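Local coordinates for REP-associated tyrosine transposase (PDB 4ER8), which binds repeated extragenic palindrome (REP) DNA and catalyses the cleavage and recombination of the bacterial interspersed mosaic elements that contain it, at residues 37-42 / 48-53; 115-120 / 137-142. All coordinates share one frame; numbering follows the deposited sequence.

From the N terminus, the chain runs through strand 13-19 into helix 32-45 and turns directly into edge strand 49-55; contact 1 closes this short helix-to-strand connection. Well after that, contact 2 closes the longer loop between helix 106-122 and helix 137-142. The two closures are in series, neither nested nor crossed, yet they meet at strand 49-55. Trp53 packs toward helix 32-45 on one face of the antiparallel sheet, whereas Ile116 of helix 106-122 packs against Val54 and Ile63 on the other. Helix 137-142 joins in through Arg139, whose NH1 and NH2 probably hydrogen-bond to the carbonyl oxygens of Ile50 and Asn51.

Contact 1: residues 37-42 / 48-53; sequences HAIIKV and FEINAW
Ile39 carries its CG1 anti to the carbonyl carbon (chi1 -64°), and CD1 continues the chain in a nearly extended line toward Trp53, whose CG stands anti to the backbone N (chi1 -157°) and turns the indole back to meet it. The two side chains come from opposite directions. CD1 of Ile39 sits over one face of the six-membered ring of Trp53, 3.9 Å from its centroid and 27° off the normal, a CH-pi contact displaced toward the rim; its nearest ring atom is CZ2 of Trp53, at 3.5 Å. CG1 of Ile39 follows beside CH2 of Trp53 at 3.7 Å. The other branch, CG2 of Ile39, serves different partners as well: CD1 of Ile50 lies 4.1 Å from it, and CZ of Phe48 approaches more loosely at 4.4 Å, the ring meeting it obliquely. Ile50 also sends CG2 to the edge of the indole, in its plane, so that one strand residue flanks both members of the main pair.

This is one helix of an RRM-like alpha+beta fold laid on an antiparallel sheet, and the strand shows how a local irregularity can serve such packing. Asn51 and Ala52 both face Ile63 in a classic beta bulge, which lets Ile50 and Trp53, three residues apart, point to the same side. On the neighbouring strand, Trp64 meets the rings of both Phe48 and Trp53, while Val42 carries the apolar packing on to Ile80 of helix 73-87, touching Glu79 as well. Between residues 37-42 and 48-53 the packing is apolar, so burial and shape set the fit; a polar link comes from Lys43, just beyond, whose NZ hydrogen-bonds to the Phe48 carbonyl oxygen and which makes a cation-pi contact with the ring.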
ATOM      1  N   HIS A  37      -0.891 -10.862   8.662  1.00 59.19           N
ATOM      2  CA  HIS A  37      -1.374 -12.224   8.490  1.00 59.38           C
ATOM      3  C   HIS A  37      -2.256 -12.381   7.250  1.00 57.52           C
ATOM      4  O   HIS A  37      -2.015 -13.257   6.423  1.00 57.23           O
ATOM      5  CB  HIS A  37      -2.001 -12.754   9.798  1.00 60.69           C
ATOM      6  CG  HIS A  37      -0.980 -13.046  10.875  1.00 66.02           C
ATOM      7  ND1 HIS A  37      -0.958 -12.392  12.094  1.00 71.13           N
ATOM      8  CD2 HIS A  37       0.073 -13.909  10.899  1.00 68.96           C
ATOM      9  CE1 HIS A  37       0.058 -12.835  12.819  1.00 70.93           C
ATOM     10  NE2 HIS A  37       0.699 -13.756  12.116  1.00 71.28           N
ATOM     11  N   ALA A  38      -3.210 -11.468   7.093  1.00 55.97           N
ATOM     12  CA  ALA A  38      -4.144 -11.438   5.956  1.00 54.23           C
ATOM     13  C   ALA A  38      -3.481 -11.399   4.591  1.00 53.28           C
ATOM     14  O   ALA A  38      -3.854 -12.161   3.687  1.00 53.06           O
ATOM     15  CB  ALA A  38      -5.103 -10.271   6.092  1.00 53.87           C
ATOM     16  N   ILE A  39      -2.504 -10.513   4.440  1.00 52.29           N
ATOM     17  CA  ILE A  39      -1.789 -10.365   3.168  1.00 51.60           C
ATOM     18  C   ILE A  39      -1.065 -11.657   2.850  1.00 52.24           C
ATOM     19  O   ILE A  39      -1.061 -12.110   1.702  1.00 51.08           O
ATOM     20  CB  ILE A  39      -0.743  -9.252   3.246  1.00 51.68           C
ATOM     21  CG1 ILE A  39      -1.409  -7.872   3.476  1.00 50.27           C
ATOM     22  CG2 ILE A  39       0.196  -9.306   2.042  1.00 48.69           C
ATOM     23  CD1 ILE A  39      -0.479  -6.844   4.131  1.00 48.50           C
ATOM     24  N   ILE A  40      -0.455 -12.239   3.885  1.00 53.61           N
ATOM     25  CA  ILE A  40       0.185 -13.559   3.799  1.00 55.12           C
ATOM     26  C   ILE A  40      -0.754 -14.649   3.248  1.00 55.45           C
ATOM     27  O   ILE A  40      -0.413 -15.342   2.273  1.00 55.30           O
ATOM     28  CB  ILE A  40       0.652 -14.039   5.183  1.00 55.78           C
ATOM     29  CG1 ILE A  40       1.520 -12.991   5.911  1.00 55.72           C
ATOM     30  CG2 ILE A  40       1.315 -15.417   5.048  1.00 57.01           C
ATOM     31  CD1 ILE A  40       2.742 -12.585   5.151  1.00 57.22           C
ATOM     32  N   LYS A  41      -1.930 -14.785   3.872  1.00 56.06           N
ATOM     33  CA  LYS A  41      -2.910 -15.803   3.464  1.00 57.42           C
ATOM     34  C   LYS A  41      -3.258 -15.678   1.985  1.00 57.11           C
ATOM     35  O   LYS A  41      -3.320 -16.679   1.273  1.00 57.36           O
ATOM     36  CB  LYS A  41      -4.175 -15.742   4.340  1.00 57.87           C
ATOM     37  CG  LYS A  41      -5.177 -16.909   4.143  1.00 60.88           C
ATOM     38  CD  LYS A  41      -5.231 -17.836   5.392  1.00 67.30           C
ATOM     39  CE  LYS A  41      -6.663 -18.384   5.728  1.00 69.65           C
ATOM     40  NZ  LYS A  41      -7.148 -19.558   4.890  1.00 70.50           N
ATOM     41  N   VAL A  42      -3.463 -14.438   1.536  1.00 57.49           N
ATOM     42  CA  VAL A  42      -3.896 -14.146   0.158  1.00 57.50           C
ATOM     43  C   VAL A  42      -2.744 -14.325  -0.834  1.00 57.70           C
ATOM     44  O   VAL A  42      -2.924 -14.864  -1.943  1.00 57.55           O
ATOM     45  CB  VAL A  42      -4.548 -12.710   0.041  1.00 57.64           C
ATOM     46  CG1 VAL A  42      -5.098 -12.454  -1.382  1.00 56.67           C
ATOM     47  CG2 VAL A  42      -5.669 -12.545   1.055  1.00 56.68           C
ATOM     48  N   PHE A  48       1.830 -12.903  -5.747  1.00 53.56           N
ATOM     49  CA  PHE A  48       2.292 -11.639  -6.354  1.00 51.59           C
ATOM     50  C   PHE A  48       3.587 -11.181  -5.697  1.00 51.03           C
ATOM     51  O   PHE A  48       3.964 -11.710  -4.657  1.00 50.75           O
ATOM     52  CB  PHE A  48       1.222 -10.534  -6.303  1.00 50.54           C
ATOM     53  CG  PHE A  48       0.839 -10.109  -4.906  1.00 47.62           C
ATOM     54  CD1 PHE A  48       1.396  -8.975  -4.342  1.00 45.73           C
ATOM     55  CD2 PHE A  48      -0.109 -10.829  -4.178  1.00 42.40           C
ATOM     56  CE1 PHE A  48       1.011  -8.564  -3.066  1.00 46.47           C
ATOM     57  CE2 PHE A  48      -0.478 -10.449  -2.926  1.00 42.85           C
ATOM     58  CZ  PHE A  48       0.080  -9.317  -2.342  1.00 44.45           C
ATOM     59  N   GLU A  49       4.250 -10.199  -6.303  1.00 50.31           N
ATOM     60  CA  GLU A  49       5.434  -9.608  -5.699  1.00 50.18           C
ATOM     61  C   GLU A  49       5.112  -8.237  -5.075  1.00 48.75           C
ATOM     62  O   GLU A  49       4.591  -7.336  -5.756  1.00 49.01           O
ATOM     63  CB  GLU A  49       6.563  -9.498  -6.732  1.00 50.67           C
ATOM     64  CG  GLU A  49       7.955  -9.850  -6.168  1.00 54.39           C
ATOM     65  CD  GLU A  49       9.071  -9.000  -6.790  1.00 59.57           C
ATOM     66  OE1 GLU A  49      10.069  -8.704  -6.071  1.00 61.87           O
ATOM     67  OE2 GLU A  49       8.945  -8.610  -7.983  1.00 59.12           O
ATOM     68  N   ILE A  50       5.383  -8.112  -3.778  1.00 46.45           N
ATOM     69  CA  ILE A  50       5.315  -6.842  -3.093  1.00 44.41           C
ATOM     70  C   ILE A  50       6.581  -6.038  -3.400  1.00 44.19           C
ATOM     71  O   ILE A  50       7.616  -6.232  -2.754  1.00 43.22           O
ATOM     72  CB  ILE A  50       5.213  -7.002  -1.578  1.00 43.77           C
ATOM     73  CG1 ILE A  50       3.974  -7.820  -1.197  1.00 44.34           C
ATOM     74  CG2 ILE A  50       5.172  -5.628  -0.913  1.00 43.07           C
ATOM     75  CD1 ILE A  50       3.690  -7.940   0.346  1.00 41.98           C
ATOM     76  N   ASN A  51       6.487  -5.129  -4.375  1.00 43.85           N
ATOM     77  CA  ASN A  51       7.569  -4.209  -4.680  1.00 43.78           C
ATOM     78  C   ASN A  51       7.795  -3.274  -3.492  1.00 43.77           C
ATOM     79  O   ASN A  51       8.945  -3.095  -3.050  1.00 44.74           O
ATOM     80  CB  ASN A  51       7.260  -3.422  -5.937  1.00 44.05           C
ATOM     81  CG  ASN A  51       7.360  -4.258  -7.183  1.00 45.71           C
ATOM     82  OD1 ASN A  51       8.442  -4.486  -7.685  1.00 47.02           O
ATOM     83  ND2 ASN A  51       6.228  -4.705  -7.704  1.00 46.77           N
ATOM     84  N   ALA A  52       6.709  -2.706  -2.962  1.00 42.53           N
ATOM     85  CA  ALA A  52       6.794  -1.927  -1.748  1.00 41.97           C
ATOM     86  C   ALA A  52       5.452  -1.762  -1.035  1.00 41.62           C
ATOM     87  O   ALA A  52       4.400  -1.900  -1.644  1.00 41.41           O
ATOM     88  CB  ALA A  52       7.415  -0.578  -2.023  1.00 41.95           C
ATOM     89  N   TRP A  53       5.500  -1.445   0.258  1.00 40.59           N
ATOM     90  CA  TRP A  53       4.275  -1.254   0.989  1.00 40.70           C
ATOM     91  C   TRP A  53       4.536  -0.403   2.240  1.00 40.72           C
ATOM     92  O   TRP A  53       5.539  -0.623   2.898  1.00 41.04           O
ATOM     93  CB  TRP A  53       3.758  -2.642   1.358  1.00 40.37           C
ATOM     94  CG  TRP A  53       2.306  -2.789   1.646  1.00 39.51           C
ATOM     95  CD1 TRP A  53       1.525  -1.987   2.438  1.00 39.41           C
ATOM     96  CD2 TRP A  53       1.467  -3.869   1.209  1.00 39.04           C
ATOM     97  NE1 TRP A  53       0.235  -2.491   2.477  1.00 39.93           N
ATOM     98  CE2 TRP A  53       0.190  -3.654   1.749  1.00 39.30           C
ATOM     99  CE3 TRP A  53       1.680  -5.002   0.405  1.00 39.42           C
ATOM    100  CZ2 TRP A  53      -0.877  -4.529   1.503  1.00 42.57           C
ATOM    101  CZ3 TRP A  53       0.626  -5.860   0.155  1.00 38.44           C
ATOM    102  CH2 TRP A  53      -0.638  -5.622   0.689  1.00 40.33           C
TER

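Contact 2: residues 115-120 / 137-142; sequences YIYINP and FHRDVA. With NI (nickel (II) ion), chain C.
Phe137 lies over one face of the Tyr117 ring, with its CA 3.9 Å from the Tyr117 centroid, while OD2 of Asp140 comes in at the edge, near the ring plane. Phe137 in turn has CG2 of Val141 over one of its own faces and CD1 of Tyr117 at its edge. The aromatic pair is T-shaped (edge-to-face), the edge of Phe137 directed at the face of Tyr117 with planes at 63°, and it joins helix 137-142 to the helix that carries the asparagine of the HUH nuclease metal site. Tyr117 holds CG anti to its carbonyl carbon (chi1 -59°), which aims the ring at the second helix. Its OH donates to OD2 of Asp140, the carboxylate turned 83° from the ring; the modelled length is too short to be trusted at this resolution. Thr136 OG1 also bonds this hydroxyl, and the other carboxylate oxygen, OD1 of Asp140, forms a salt bridge with NH2 of Arg139. With a phenylalanine in place of Tyr117, Asp140 OD2 and Thr136 OG1 would probably be left without their shared hydroxyl partner. His59, His61, His123 and Glu161 bind the same nickel ion that OD1 of Asn119, two residues along, holds at 2.2 Å.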
ATOM      1  N   TYR A 115       7.650   7.686  -2.747  1.00 36.99           N
ATOM      2  CA  TYR A 115       6.429   8.224  -2.218  1.00 36.66           C
ATOM      3  C   TYR A 115       5.944   7.316  -1.103  1.00 37.69           C
ATOM      4  O   TYR A 115       5.425   7.783  -0.074  1.00 38.05           O
ATOM      5  CB  TYR A 115       5.355   8.262  -3.279  1.00 35.38           C
ATOM      6  CG  TYR A 115       4.134   8.979  -2.763  1.00 35.39           C
ATOM      7  CD1 TYR A 115       3.926  10.340  -3.030  1.00 32.13           C
ATOM      8  CD2 TYR A 115       3.186   8.315  -1.990  1.00 35.91           C
ATOM      9  CE1 TYR A 115       2.786  10.997  -2.577  1.00 30.44           C
ATOM     10  CE2 TYR A 115       2.023   8.975  -1.531  1.00 34.52           C
ATOM     11  CZ  TYR A 115       1.843  10.311  -1.827  1.00 33.43           C
ATOM     12  OH  TYR A 115       0.735  10.968  -1.325  1.00 37.11           O
ATOM     13  N   ILE A 116       6.092   6.008  -1.314  1.00 37.09           N
ATOM     14  CA  ILE A 116       5.626   5.125  -0.310  1.00 37.31           C
ATOM     15  C   ILE A 116       6.415   5.320   0.982  1.00 37.93           C
ATOM     16  O   ILE A 116       5.806   5.599   2.018  1.00 37.57           O
ATOM     17  CB  ILE A 116       5.601   3.684  -0.779  1.00 37.45           C
ATOM     18  CG1 ILE A 116       4.344   3.480  -1.647  1.00 37.34           C
ATOM     19  CG2 ILE A 116       5.622   2.763   0.448  1.00 34.73           C
ATOM     20  CD1 ILE A 116       4.449   2.441  -2.697  1.00 35.04           C
ATOM     21  N   TYR A 117       7.747   5.233   0.898  1.00 37.45           N
ATOM     22  CA  TYR A 117       8.590   5.298   2.084  1.00 37.84           C
ATOM     23  C   TYR A 117       8.604   6.679   2.746  1.00 37.89           C
ATOM     24  O   TYR A 117       8.800   6.771   3.954  1.00 38.16           O
ATOM     25  CB  TYR A 117      10.026   4.767   1.824  1.00 37.57           C
ATOM     26  CG  TYR A 117      10.043   3.313   1.352  1.00 38.75           C
ATOM     27  CD1 TYR A 117      10.909   2.880   0.331  1.00 39.05           C
ATOM     28  CD2 TYR A 117       9.161   2.373   1.900  1.00 37.47           C
ATOM     29  CE1 TYR A 117      10.885   1.542  -0.115  1.00 37.26           C
ATOM     30  CE2 TYR A 117       9.146   1.054   1.471  1.00 36.49           C
ATOM     31  CZ  TYR A 117       9.992   0.646   0.460  1.00 38.11           C
ATOM     32  OH  TYR A 117       9.942  -0.679   0.051  1.00 40.43           O
ATOM     33  N   ILE A 118       8.394   7.740   1.971  1.00 37.76           N
ATOM     34  CA  ILE A 118       8.281   9.087   2.526  1.00 37.77           C
ATOM     35  C   ILE A 118       6.956   9.339   3.224  1.00 38.13           C
ATOM     36  O   ILE A 118       6.809  10.273   4.004  1.00 38.54           O
ATOM     37  CB  ILE A 118       8.443  10.135   1.438  1.00 37.94           C
ATOM     38  CG1 ILE A 118       9.923  10.352   1.164  1.00 39.48           C
ATOM     39  CG2 ILE A 118       7.846  11.458   1.838  1.00 37.07           C
ATOM     40  CD1 ILE A 118      10.176  10.889  -0.258  1.00 44.71           C
ATOM     41  N   ASN A 119       5.976   8.516   2.927  1.00 38.42           N
ATOM     42  CA  ASN A 119       4.635   8.847   3.330  1.00 38.36           C
ATOM     43  C   ASN A 119       4.488   9.102   4.851  1.00 38.60           C
ATOM     44  O   ASN A 119       3.886  10.102   5.272  1.00 37.43           O
ATOM     45  CB  ASN A 119       3.686   7.770   2.864  1.00 37.59           C
ATOM     46  CG  ASN A 119       2.392   8.318   2.473  1.00 37.31           C
ATOM     47  OD1 ASN A 119       1.344   7.764   2.801  1.00 38.76           O
ATOM     48  ND2 ASN A 119       2.429   9.438   1.760  1.00 37.20           N
ATOM     49  N   PRO A 120       5.062   8.209   5.678  1.00 38.93           N
ATOM     50  CA  PRO A 120       4.864   8.406   7.131  1.00 39.12           C
ATOM     51  C   PRO A 120       5.258   9.812   7.540  1.00 40.58           C
ATOM     52  O   PRO A 120       4.738  10.355   8.540  1.00 41.30           O
ATOM     53  CB  PRO A 120       5.787   7.382   7.747  1.00 38.32           C
ATOM     54  CG  PRO A 120       5.755   6.226   6.722  1.00 38.52           C
ATOM     55  CD  PRO A 120       5.680   6.907   5.355  1.00 37.84           C
ATOM     56  N   PHE A 137      10.456  -0.584   4.083  1.00 46.59           N
ATOM     57  CA  PHE A 137      11.662   0.234   3.966  1.00 47.12           C
ATOM     58  C   PHE A 137      12.870  -0.519   4.489  1.00 47.50           C
ATOM     59  O   PHE A 137      13.850  -0.702   3.785  1.00 47.79           O
ATOM     60  CB  PHE A 137      11.508   1.540   4.702  1.00 46.44           C
ATOM     61  CG  PHE A 137      12.724   2.410   4.638  1.00 46.21           C
ATOM     62  CD1 PHE A 137      13.107   3.021   3.432  1.00 45.72           C
ATOM     63  CD2 PHE A 137      13.465   2.676   5.789  1.00 45.49           C
ATOM     64  CE1 PHE A 137      14.218   3.867   3.377  1.00 41.30           C
ATOM     65  CE2 PHE A 137      14.586   3.505   5.740  1.00 43.49           C
ATOM     66  CZ  PHE A 137      14.954   4.099   4.535  1.00 43.26           C
ATOM     67  N   HIS A 138      12.774  -0.956   5.736  1.00 48.67           N
ATOM     68  CA  HIS A 138      13.764  -1.864   6.368  1.00 49.37           C
ATOM     69  C   HIS A 138      14.021  -3.175   5.604  1.00 49.13           C
ATOM     70  O   HIS A 138      15.159  -3.545   5.426  1.00 49.21           O
ATOM     71  CB  HIS A 138      13.365  -2.085   7.820  1.00 48.99           C
ATOM     72  CG  HIS A 138      13.041  -0.800   8.516  1.00 51.52           C
ATOM     73  ND1 HIS A 138      13.992  -0.052   9.186  1.00 51.58           N
ATOM     74  CD2 HIS A 138      11.886  -0.088   8.584  1.00 52.87           C
ATOM     75  CE1 HIS A 138      13.431   1.046   9.668  1.00 52.00           C
ATOM     76  NE2 HIS A 138      12.153   1.046   9.320  1.00 52.83           N
ATOM     77  N   ARG A 139      12.994  -3.859   5.110  1.00 49.30           N
ATOM     78  CA  ARG A 139      13.292  -4.965   4.227  1.00 49.93           C
ATOM     79  C   ARG A 139      14.251  -4.490   3.125  1.00 50.96           C
ATOM     80  O   ARG A 139      15.211  -5.199   2.801  1.00 51.84           O
ATOM     81  CB  ARG A 139      12.042  -5.586   3.608  1.00 49.47           C
ATOM     82  CG  ARG A 139      12.344  -6.756   2.688  1.00 49.34           C
ATOM     83  CD  ARG A 139      11.256  -7.001   1.633  1.00 50.89           C
ATOM     84  NE  ARG A 139      11.400  -6.063   0.515  1.00 53.27           N
ATOM     85  CZ  ARG A 139      10.422  -5.626  -0.268  1.00 51.34           C
ATOM     86  NH1 ARG A 139       9.167  -6.016  -0.067  1.00 52.29           N
ATOM     87  NH2 ARG A 139      10.708  -4.775  -1.240  1.00 48.81           N
ATOM     88  N   ASP A 140      14.011  -3.296   2.577  1.00 51.45           N
ATOM     89  CA  ASP A 140      14.739  -2.817   1.405  1.00 51.81           C
ATOM     90  C   ASP A 140      16.122  -2.312   1.730  1.00 52.55           C
ATOM     91  O   ASP A 140      17.039  -2.506   0.928  1.00 52.60           O
ATOM     92  CB  ASP A 140      13.962  -1.725   0.694  1.00 52.19           C
ATOM     93  CG  ASP A 140      12.836  -2.274  -0.163  1.00 53.15           C
ATOM     94  OD1 ASP A 140      12.709  -3.513  -0.282  1.00 55.24           O
ATOM     95  OD2 ASP A 140      12.083  -1.466  -0.736  1.00 52.79           O
ATOM     96  N   VAL A 141      16.273  -1.666   2.889  1.00 53.11           N
ATOM     97  CA  VAL A 141      17.582  -1.297   3.441  1.00 54.13           C
ATOM     98  C   VAL A 141      18.441  -2.534   3.691  1.00 55.62           C
ATOM     99  O   VAL A 141      19.664  -2.463   3.612  1.00 55.37           O
ATOM    100  CB  VAL A 141      17.430  -0.631   4.822  1.00 54.49           C
ATOM    101  CG1 VAL A 141      18.817  -0.321   5.480  1.00 52.10           C
ATOM    102  CG2 VAL A 141      16.537   0.620   4.736  1.00 55.25           C
ATOM    103  N   ALA A 142      17.790  -3.651   4.021  1.00 57.25           N
ATOM    104  CA  ALA A 142      18.459  -4.903   4.328  1.00 58.60           C
ATOM    105  C   ALA A 142      18.924  -5.648   3.073  1.00 59.19           C
ATOM    106  O   ALA A 142      19.812  -6.495   3.161  1.00 59.71           O
ATOM    107  CB  ALA A 142      17.605  -5.798   5.268  1.00 58.65           C
TER
HETATM  108 NI    NI C 201      -0.714   8.362   2.498  1.00 38.93          NI